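Local structure of DNA polymerase III subunit beta (Deinococcus radiodurans, 4TRT) at residues 247-252 with 330-335; 276-281 with 313-318; 138-143 with 174-179. The protein probably tethers DNA polymerases and other proteins to DNA as a ring-shaped head-to-tail dimeric sliding clamp, conferring processivity on replication. All blocks are in the same frame, centred on the assembly; numbering follows the deposited sequence.

In the fold
Contacts 1 and 2 both lie in the C-terminal domain and form one apolar core: their centres are about 13 Å apart, and Phe-335 CD1 of contact 1 lies 3.6 Å from Leu-313 CD2 of contact 2. Val-250 CG2 and Val-280 CG1 meet in the same layer at 3.7 Å. Contact 3 belongs to the central domain, with its centre about 19 Å from that of contact 1 and about 20 Å from that of contact 2. It touches neither, but strands 175-181 and 330-335 belong to one continuous antiparallel sheet. Helix 317-324, which starts in contact 2, also carries Asp-322, the salt-bridge partner of Arg-174 in contact 3.

Contact 1: residues 247-252 with 330-335; sequences KLQVTL and DAELLF
Strand segments 248-252 and 330-335 run antiparallel, their axes 4.7 Å apart at closest approach and their N-to-C directions at 166°. Reciprocal backbone bonds join Val-250 to Leu-333 and Leu-252 to Ala-331; Leu-333 N to Val-250 O, for example, measures 2.8 Å. Phe-335 N still donates to Leu-248 O, but Phe-335 O accepts from two residues, Lys-247 N at 2.8 Å and, weakly, Leu-248 N at 3.3 Å. Two residues thus face one, which defines a classic beta bulge.

On one face of the sheet the side chains are apolar and buried. Leu-248 lies alongside the Phe-335 ring and points the same way, CD2 to CD2 at 4.0 Å. Val-250 reaches the same ring at its edge, near the ring plane, with CG2 4.2 Å from Phe-335 CE2. Leu-252 holds its CG between the backbone N and the carbonyl carbon (chi1 72°), and its side chain crosses that of Leu-333 at about a right angle, CD2 being 4.1 Å from Leu-333 CD1.

The other face is more polar. Gln-249 runs extended beside Leu-334, its aliphatic CG making the closest contact, 3.6 Å from Leu-334 CD2. Thr-251 OG1 rests against the CG methylene of Glu-332. The carboxylate of that glutamate is gripped at both oxygens, OE1 by a salt bridge to Arg-345 and OE2 by Gly-348 N, which should fix its rotation.

Strand 342-346 flanks 330-335 and strand 303-306 flanks 248-253. Onto the apolar face pack Val-280 of strand 275-281 and Met-311, Leu-313 and Phe-315 of strand 310-316, so the four-stranded sheet of the C-terminal domain packs here on the sheet it shares with the central domain.

Contact 2: residues 276-281 with 313-318; sequences VEFLVS and LAFNAR
Phe-315 turns its ring edge to one face of Phe-278, CD2 3.6 Å from Phe-278 CD1 and offset toward the rim of that ring. Centroids 5.0 Å apart and planes at 78° identify a T-shaped stack. Val-276 CG1 lies in the plane of the Phe-278 ring at its edge, and the same methyl packs on Ala-317 CB at 3.7 Å; a chi1 of 58° sets it between the backbone N and the carbonyl carbon. Leu-313 packs beside Phe-278, its CD1 4.2 Å from Phe-278 CB. Because the Phe-278 ring also touches Leu-285, Leu-287 and Val-320, an alanine here would probably open a gap next to helix 317-324 and leave the edge of Phe-315 without its aromatic face.

Reciprocal backbone bonds flank this core at Val-276 with Phe-315 and at Phe-278 with Leu-313, where Phe-278 N reaches Leu-313 O at 2.7 Å. On the opposite face of the sheet Glu-277 stretches outward to a salt bridge with Arg-286. At the polar end Asn-316 is the N-cap of the helix: its OD1 accepts a hydrogen bond from Asn-274 ND2 and a weak capping bond from Arg-318 N at 3.0 Å. An antiparallel strand running straight into a capped helix that covers its sheet is consistent with the sliding-clamp domain fold, in which helices line the ring and sheets form its outside.

Contact 3: residues 138-143 with 174-179; sequences SSVRYA and RVAIRD
Ala-176 presents its methyl to Val-140, Tyr-142 and Ala-143, which close round it from the helical segment. Val-140 CB stands 3.7 Å from Ala-176 CB, and Ala-143 CB is 3.8 Å from the same methyl. Val-140 also lays CG1 over the strand backbone, 3.6 Å from Arg-178 N. Tyr-142 has CG between the backbone N and the carbonyl carbon (chi1 71°), and its ring comes obliquely to the alanine, OH to Ala-176 CB at 3.4 Å. That hydroxyl is hydrogen-bonded to Tyr-353 OH and to a water that donates to Val-175 O.

Segment 138-143, which carries on from helix 130-140, thus packs on one face of strand 175-181, in the helix-over-sheet layering of a sliding-clamp domain. The strand belongs to a sheet that runs on into the C-terminal domain, and Arg-174 adds a further link between the domains through a salt bridge from NH1 to Asp-322 of helix 317-324.

Arg-174 reaches there with its chain extended from CG to NE. Its side chain and that of Tyr-142 cross obliquely, ring and guanidinium planes 63° apart: NH1 sits at the ring edge, 3.6 Å from Tyr-142 CD1, and that rim atom in turn lies over a guanidinium face, as does Ala-143 CA. NE donates to a second water, which in turn donates to Ala-143 O.

Arg-178 bends at chi2 (139°), which puts CD 3.6 Å from Ser-139 CB. Its NH1 then donates to Ser-139 OG at 2.9 Å, the oxygen slightly out of the guanidinium plane. Ser-139 OG has a second partner in Arg-135 O one helical turn back, while Arg-178 NE donates to Gly-351 O.

Contact 1: residues 247-252 with 330-335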
loop_
_atom_site.group_PDB
_atom_site.type_symbol
_atom_site.label_atom_id
_atom_site.label_comp_id
_atom_site.label_asym_id
_atom_site.label_seq_id
_atom_site.Cartn_x
_atom_site.Cartn_y
_atom_site.Cartn_z
ATOM N N LYS A 247 -27.242 -31.312 12.138
ATOM C CA LYS A 247 -28.687 -31.302 11.803
ATOM C C LYS A 247 -28.976 -30.735 10.414
ATOM O O LYS A 247 -30.052 -30.946 9.865
ATOM C CB LYS A 247 -29.464 -30.427 12.810
ATOM C CG LYS A 247 -29.373 -30.812 14.281
ATOM C CD LYS A 247 -29.917 -32.191 14.531
ATOM C CE LYS A 247 -29.947 -32.535 16.013
ATOM N NZ LYS A 247 -29.877 -34.020 16.161
ATOM N N LEU A 248 -28.059 -29.933 9.892
ATOM C CA LEU A 248 -28.280 -29.232 8.643
ATOM C C LEU A 248 -26.941 -29.020 7.931
ATOM O O LEU A 248 -25.964 -28.607 8.553
ATOM C CB LEU A 248 -28.965 -27.886 8.914
ATOM C CG LEU A 248 -29.233 -26.911 7.759
ATOM C CD1 LEU A 248 -30.210 -27.483 6.731
ATOM C CD2 LEU A 248 -29.758 -25.595 8.332
ATOM N N GLN A 249 -26.933 -29.297 6.625
ATOM C CA GLN A 249 -25.754 -29.192 5.779
ATOM C C GLN A 249 -26.129 -28.294 4.627
ATOM O O GLN A 249 -27.175 -28.482 4.019
ATOM C CB GLN A 249 -25.359 -30.573 5.246
ATOM C CG GLN A 249 -24.172 -30.576 4.296
ATOM C CD GLN A 249 -23.941 -31.960 3.718
ATOM O OE1 GLN A 249 -23.762 -32.921 4.469
ATOM N NE2 GLN A 249 -23.986 -32.082 2.375
ATOM N N VAL A 250 -25.298 -27.300 4.349
ATOM C CA VAL A 250 -25.531 -26.381 3.255
ATOM C C VAL A 250 -24.266 -26.372 2.413
ATOM O O VAL A 250 -23.167 -26.312 2.952
ATOM C CB VAL A 250 -25.847 -24.956 3.777
ATOM C CG1 VAL A 250 -25.860 -23.944 2.632
ATOM C CG2 VAL A 250 -27.199 -24.947 4.489
ATOM N N THR A 251 -24.422 -26.464 1.093
ATOM C CA THR A 251 -23.300 -26.441 0.195
ATOM C C THR A 251 -23.530 -25.300 -0.804
ATOM O O THR A 251 -24.633 -25.164 -1.346
ATOM C CB THR A 251 -23.211 -27.813 -0.531
ATOM O OG1 THR A 251 -22.962 -28.848 0.441
ATOM C CG2 THR A 251 -22.136 -27.792 -1.536
ATOM N N LEU A 252 -22.494 -24.502 -1.062
ATOM C CA LEU A 252 -22.612 -23.370 -1.967
ATOM C C LEU A 252 -21.235 -22.889 -2.405
ATOM O O LEU A 252 -20.236 -23.254 -1.790
ATOM C CB LEU A 252 -23.399 -22.229 -1.293
ATOM C CG LEU A 252 -22.699 -21.457 -0.182
ATOM C CD1 LEU A 252 -23.625 -20.350 0.290
ATOM C CD2 LEU A 252 -22.268 -22.313 1.009
ATOM N N ASP A 330 -16.217 -24.856 -3.524
ATOM C CA ASP A 330 -17.488 -24.908 -2.817
ATOM C C ASP A 330 -17.271 -25.110 -1.332
ATOM O O ASP A 330 -16.369 -25.833 -0.919
ATOM C CB ASP A 330 -18.355 -26.007 -3.424
ATOM C CG ASP A 330 -18.719 -25.706 -4.874
ATOM O OD1 ASP A 330 -19.574 -24.814 -5.124
ATOM O OD2 ASP A 330 -18.120 -26.343 -5.769
ATOM N N ALA A 331 -18.055 -24.386 -0.541
ATOM C CA ALA A 331 -18.020 -24.524 0.899
ATOM C C ALA A 331 -19.140 -25.452 1.355
ATOM O O ALA A 331 -20.211 -25.474 0.758
ATOM C CB ALA A 331 -18.158 -23.156 1.559
ATOM N N GLU A 332 -18.865 -26.197 2.425
ATOM C CA GLU A 332 -19.826 -27.031 3.111
ATOM C C GLU A 332 -19.965 -26.467 4.515
ATOM O O GLU A 332 -18.977 -26.321 5.230
ATOM C CB GLU A 332 -19.281 -28.458 3.184
ATOM C CG GLU A 332 -20.263 -29.556 2.881
ATOM C CD GLU A 332 -19.553 -30.903 2.725
ATOM O OE1 GLU A 332 -18.993 -31.382 3.721
ATOM O OE2 GLU A 332 -19.533 -31.475 1.611
ATOM N N LEU A 333 -21.180 -26.103 4.897
ATOM C CA LEU A 333 -21.446 -25.566 6.243
ATOM C C LEU A 333 -22.284 -26.598 6.977
ATOM O O LEU A 333 -23.368 -26.961 6.510
ATOM C CB LEU A 333 -22.223 -24.234 6.161
ATOM C CG LEU A 333 -21.806 -23.237 5.074
ATOM C CD1 LEU A 333 -22.717 -22.024 5.105
ATOM C CD2 LEU A 333 -20.328 -22.861 5.224
ATOM N N LEU A 334 -21.790 -27.059 8.120
ATOM C CA LEU A 334 -22.452 -28.073 8.901
ATOM C C LEU A 334 -22.870 -27.469 10.240
ATOM O O LEU A 334 -22.024 -27.044 11.032
ATOM C CB LEU A 334 -21.503 -29.231 9.147
ATOM C CG LEU A 334 -20.814 -29.873 7.942
ATOM C CD1 LEU A 334 -19.811 -30.904 8.460
ATOM C CD2 LEU A 334 -21.812 -30.516 7.010
ATOM N N PHE A 335 -24.180 -27.457 10.490
ATOM C CA PHE A 335 -24.754 -26.807 11.656
ATOM C C PHE A 335 -25.286 -27.838 12.634
ATOM O O PHE A 335 -25.950 -28.806 12.226
ATOM C CB PHE A 335 -25.895 -25.887 11.229
ATOM C CG PHE A 335 -25.474 -24.803 10.307
ATOM C CD1 PHE A 335 -24.648 -23.780 10.752
ATOM C CD2 PHE A 335 -25.896 -24.802 8.981
ATOM C CE1 PHE A 335 -24.273 -22.756 9.902
ATOM C CE2 PHE A 335 -25.502 -23.794 8.121
ATOM C CZ PHE A 335 -24.696 -22.765 8.590
#

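Contact 2: residues 276-281 with 313-318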
loop_
_atom_site.group_PDB
_atom_site.type_symbol
_atom_site.label_atom_id
_atom_site.label_comp_id
_atom_site.label_asym_id
_atom_site.label_seq_id
_atom_site.Cartn_x
_atom_site.Cartn_y
_atom_site.Cartn_z
ATOM N N VAL A 276 -23.618 -10.944 12.198
ATOM C CA VAL A 276 -24.296 -11.302 10.958
ATOM C C VAL A 276 -25.210 -12.518 11.158
ATOM O O VAL A 276 -24.784 -13.547 11.708
ATOM C CB VAL A 276 -23.289 -11.590 9.826
ATOM C CG1 VAL A 276 -22.337 -12.718 10.218
ATOM C CG2 VAL A 276 -24.020 -11.930 8.527
ATOM N N GLU A 277 -26.459 -12.390 10.718
ATOM C CA GLU A 277 -27.431 -13.464 10.821
ATOM C C GLU A 277 -27.362 -14.342 9.572
ATOM O O GLU A 277 -27.245 -13.848 8.449
ATOM C CB GLU A 277 -28.844 -12.902 11.032
ATOM C CG GLU A 277 -29.994 -13.894 10.887
ATOM C CD GLU A 277 -31.352 -13.189 10.834
ATOM O OE1 GLU A 277 -31.587 -12.260 11.656
ATOM O OE2 GLU A 277 -32.180 -13.540 9.965
ATOM N N PHE A 278 -27.382 -15.649 9.797
ATOM C CA PHE A 278 -27.456 -16.641 8.732
ATOM C C PHE A 278 -28.845 -17.241 8.837
ATOM O O PHE A 278 -29.185 -17.781 9.891
ATOM C CB PHE A 278 -26.473 -17.770 8.989
ATOM C CG PHE A 278 -25.089 -17.525 8.490
ATOM C CD1 PHE A 278 -24.402 -16.380 8.823
ATOM C CD2 PHE A 278 -24.444 -18.494 7.749
ATOM C CE1 PHE A 278 -23.112 -16.175 8.384
ATOM C CE2 PHE A 278 -23.155 -18.294 7.303
ATOM C CZ PHE A 278 -22.486 -17.132 7.630
ATOM N N LEU A 279 -29.652 -17.134 7.790
ATOM C CA LEU A 279 -30.959 -17.784 7.774
ATOM C C LEU A 279 -31.010 -18.748 6.596
ATOM O O LEU A 279 -30.983 -18.335 5.444
ATOM C CB LEU A 279 -32.094 -16.763 7.672
ATOM C CG LEU A 279 -33.527 -17.307 7.552
ATOM C CD1 LEU A 279 -33.903 -18.083 8.803
ATOM C CD2 LEU A 279 -34.501 -16.160 7.304
ATOM N N VAL A 280 -31.072 -20.035 6.898
ATOM C CA VAL A 280 -31.205 -21.076 5.872
ATOM C C VAL A 280 -32.682 -21.441 5.765
ATOM O O VAL A 280 -33.314 -21.790 6.763
ATOM C CB VAL A 280 -30.363 -22.332 6.213
ATOM C CG1 VAL A 280 -30.447 -23.371 5.084
ATOM C CG2 VAL A 280 -28.911 -21.954 6.512
ATOM N N SER A 281 -33.226 -21.365 4.556
ATOM C CA SER A 281 -34.598 -21.731 4.302
ATOM C C SER A 281 -34.860 -21.911 2.812
ATOM O O SER A 281 -34.389 -21.108 2.006
ATOM C CB SER A 281 -35.526 -20.641 4.833
ATOM O OG SER A 281 -36.820 -21.167 4.883
ATOM N N LEU A 313 -29.116 -18.482 12.638
ATOM C CA LEU A 313 -27.928 -18.410 13.481
ATOM C C LEU A 313 -27.320 -17.012 13.404
ATOM O O LEU A 313 -27.592 -16.265 12.458
ATOM C CB LEU A 313 -26.883 -19.440 13.037
ATOM C CG LEU A 313 -27.327 -20.883 12.789
ATOM C CD1 LEU A 313 -27.560 -21.124 11.302
ATOM C CD2 LEU A 313 -26.320 -21.875 13.357
ATOM N N ALA A 314 -26.525 -16.666 14.412
ATOM C CA ALA A 314 -25.805 -15.395 14.462
ATOM C C ALA A 314 -24.331 -15.670 14.686
ATOM O O ALA A 314 -23.969 -16.420 15.604
ATOM C CB ALA A 314 -26.342 -14.527 15.601
ATOM N N PHE A 315 -23.490 -15.045 13.864
ATOM C CA PHE A 315 -22.037 -15.193 13.911
ATOM C C PHE A 315 -21.313 -13.835 13.878
ATOM O O PHE A 315 -21.813 -12.864 13.316
ATOM C CB PHE A 315 -21.535 -15.993 12.691
ATOM C CG PHE A 315 -21.977 -17.438 12.661
ATOM C CD1 PHE A 315 -21.439 -18.365 13.533
ATOM C CD2 PHE A 315 -22.923 -17.869 11.749
ATOM C CE1 PHE A 315 -21.843 -19.698 13.500
ATOM C CE2 PHE A 315 -23.339 -19.197 11.715
ATOM C CZ PHE A 315 -22.793 -20.116 12.584
ATOM N N ASN A 316 -20.105 -13.812 14.434
ATOM C CA ASN A 316 -19.142 -12.724 14.210
ATOM C C ASN A 316 -18.681 -12.800 12.749
ATOM O O ASN A 316 -17.939 -13.730 12.376
ATOM C CB ASN A 316 -17.962 -12.903 15.190
ATOM C CG ASN A 316 -16.929 -11.791 15.121
ATOM O OD1 ASN A 316 -16.656 -11.204 14.067
ATOM N ND2 ASN A 316 -16.329 -11.512 16.259
ATOM N N ALA A 317 -19.107 -11.830 11.928
ATOM C CA ALA A 317 -18.748 -11.820 10.493
ATOM C C ALA A 317 -17.234 -11.872 10.226
ATOM O O ALA A 317 -16.793 -12.487 9.249
ATOM C CB ALA A 317 -19.353 -10.605 9.782
ATOM N N ARG A 318 -16.443 -11.226 11.062
ATOM C CA ARG A 318 -14.993 -11.257 10.890
ATOM C C ARG A 318 -14.459 -12.678 11.087
ATOM O O ARG A 318 -13.597 -13.138 10.334
ATOM C CB ARG A 318 -14.274 -10.293 11.859
ATOM C CG ARG A 318 -12.745 -10.391 11.738
ATOM C CD ARG A 318 -12.015 -9.312 12.524
ATOM N NE ARG A 318 -12.375 -7.947 12.121
ATOM C CZ ARG A 318 -11.915 -7.307 11.042
ATOM N NH1 ARG A 318 -11.070 -7.899 10.199
ATOM N NH2 ARG A 318 -12.316 -6.061 10.792
#

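Contact 3: residues 138-143 with 174-179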
loop_
_atom_site.group_PDB
_atom_site.type_symbol
_atom_site.label_atom_id
_atom_site.label_comp_id
_atom_site.label_asym_id
_atom_site.label_seq_id
_atom_site.Cartn_x
_atom_site.Cartn_y
_atom_site.Cartn_z
ATOM N N SER A 138 -0.669 -21.309 7.425
ATOM C CA SER A 138 -1.426 -20.146 6.948
ATOM C C SER A 138 -2.936 -20.358 7.047
ATOM O O SER A 138 -3.683 -19.398 7.159
ATOM C CB SER A 138 -1.082 -19.834 5.491
ATOM O OG SER A 138 0.227 -19.339 5.384
ATOM N N SER A 139 -3.366 -21.618 6.985
ATOM C CA SER A 139 -4.778 -21.967 7.063
ATOM C C SER A 139 -5.329 -21.891 8.483
ATOM O O SER A 139 -6.537 -21.687 8.640
ATOM C CB SER A 139 -5.013 -23.376 6.516
ATOM O OG SER A 139 -4.661 -23.403 5.146
ATOM N N VAL A 140 -4.481 -22.084 9.507
ATOM C CA VAL A 140 -4.973 -22.142 10.908
ATOM C C VAL A 140 -4.545 -21.002 11.813
ATOM O O VAL A 140 -5.150 -20.807 12.855
ATOM C CB VAL A 140 -4.633 -23.482 11.580
ATOM C CG1 VAL A 140 -5.086 -24.629 10.674
ATOM C CG2 VAL A 140 -3.141 -23.551 11.948
ATOM N N ARG A 141 -3.562 -20.214 11.381
ATOM C CA ARG A 141 -2.902 -19.199 12.214
ATOM C C ARG A 141 -3.858 -18.170 12.829
ATOM O O ARG A 141 -3.690 -17.772 13.979
ATOM C CB ARG A 141 -1.829 -18.485 11.353
ATOM C CG ARG A 141 -1.485 -17.050 11.726
ATOM C CD ARG A 141 -0.614 -17.086 12.946
ATOM N NE ARG A 141 -0.189 -15.781 13.456
ATOM C CZ ARG A 141 -0.738 -15.157 14.490
ATOM N NH1 ARG A 141 -1.815 -15.643 15.107
ATOM N NH2 ARG A 141 -0.205 -14.017 14.898
ATOM N N TYR A 142 -4.849 -17.721 12.063
ATOM C CA TYR A 142 -5.827 -16.742 12.553
ATOM C C TYR A 142 -6.524 -17.136 13.874
ATOM O O TYR A 142 -6.987 -16.274 14.612
ATOM C CB TYR A 142 -6.903 -16.492 11.483
ATOM C CG TYR A 142 -7.853 -17.668 11.295
ATOM C CD1 TYR A 142 -8.961 -17.821 12.113
ATOM C CD2 TYR A 142 -7.633 -18.631 10.306
ATOM C CE1 TYR A 142 -9.823 -18.887 11.965
ATOM C CE2 TYR A 142 -8.490 -19.714 10.153
ATOM C CZ TYR A 142 -9.588 -19.829 10.981
ATOM O OH TYR A 142 -10.479 -20.859 10.848
ATOM N N ALA A 143 -6.635 -18.432 14.161
ATOM C CA ALA A 143 -7.402 -18.892 15.328
ATOM C C ALA A 143 -6.656 -18.754 16.654
ATOM O O ALA A 143 -7.277 -18.822 17.724
ATOM C CB ALA A 143 -7.843 -20.347 15.135
ATOM N N ARG A 174 -13.492 -21.129 19.007
ATOM C CA ARG A 174 -13.237 -21.460 17.596
ATOM C C ARG A 174 -11.963 -22.283 17.457
ATOM O O ARG A 174 -11.056 -22.184 18.267
ATOM C CB ARG A 174 -13.185 -20.233 16.695
ATOM C CG ARG A 174 -12.054 -19.265 16.971
ATOM C CD ARG A 174 -12.151 -18.135 15.974
ATOM N NE ARG A 174 -11.170 -17.078 16.169
ATOM C CZ ARG A 174 -10.901 -16.138 15.258
ATOM N NH1 ARG A 174 -11.522 -16.131 14.085
ATOM N NH2 ARG A 174 -9.994 -15.208 15.510
ATOM N N VAL A 175 -11.910 -23.076 16.390
ATOM C CA VAL A 175 -10.814 -23.983 16.131
ATOM C C VAL A 175 -10.541 -23.963 14.631
ATOM O O VAL A 175 -11.478 -23.884 13.818
ATOM C CB VAL A 175 -11.173 -25.442 16.525
ATOM C CG1 VAL A 175 -9.913 -26.294 16.512
ATOM C CG2 VAL A 175 -11.860 -25.503 17.892
ATOM N N ALA A 176 -9.268 -24.041 14.268
ATOM C CA ALA A 176 -8.860 -24.214 12.875
ATOM C C ALA A 176 -7.886 -25.381 12.839
ATOM O O ALA A 176 -6.974 -25.450 13.667
ATOM C CB ALA A 176 -8.202 -22.954 12.350
ATOM N N ILE A 177 -8.103 -26.276 11.879
ATOM C CA ILE A 177 -7.335 -27.511 11.712
ATOM C C ILE A 177 -6.971 -27.670 10.250
ATOM O O ILE A 177 -7.793 -27.419 9.366
ATOM C CB ILE A 177 -8.189 -28.734 12.118
ATOM C CG1 ILE A 177 -8.583 -28.660 13.597
ATOM C CG2 ILE A 177 -7.487 -30.066 11.799
ATOM C CD1 ILE A 177 -9.685 -29.628 13.955
ATOM N N ARG A 178 -5.724 -28.056 9.977
ATOM C CA ARG A 178 -5.373 -28.545 8.658
ATOM C C ARG A 178 -4.466 -29.769 8.758
ATOM O O ARG A 178 -3.436 -29.724 9.433
ATOM C CB ARG A 178 -4.709 -27.463 7.815
ATOM C CG ARG A 178 -4.542 -27.900 6.358
ATOM C CD ARG A 178 -4.843 -26.791 5.370
ATOM N NE ARG A 178 -4.990 -27.320 4.017
ATOM C CZ ARG A 178 -5.299 -26.590 2.951
ATOM N NH1 ARG A 178 -5.520 -25.288 3.061
ATOM N NH2 ARG A 178 -5.410 -27.178 1.766
ATOM N N ASP A 179 -4.888 -30.849 8.110
ATOM C CA ASP A 179 -4.115 -32.089 7.963
ATOM C C ASP A 179 -3.301 -31.983 6.696
ATOM O O ASP A 179 -3.779 -31.435 5.702
ATOM C CB ASP A 179 -5.049 -33.308 7.848
ATOM C CG ASP A 179 -5.716 -33.662 9.164
ATOM O OD1 ASP A 179 -5.016 -33.722 10.197
ATOM O OD2 ASP A 179 -6.946 -33.860 9.191
HETATM O O HOH W 1 -12.761 -20.991 13.090
HETATM O O HOH W 2 -9.152 -16.576 18.332
#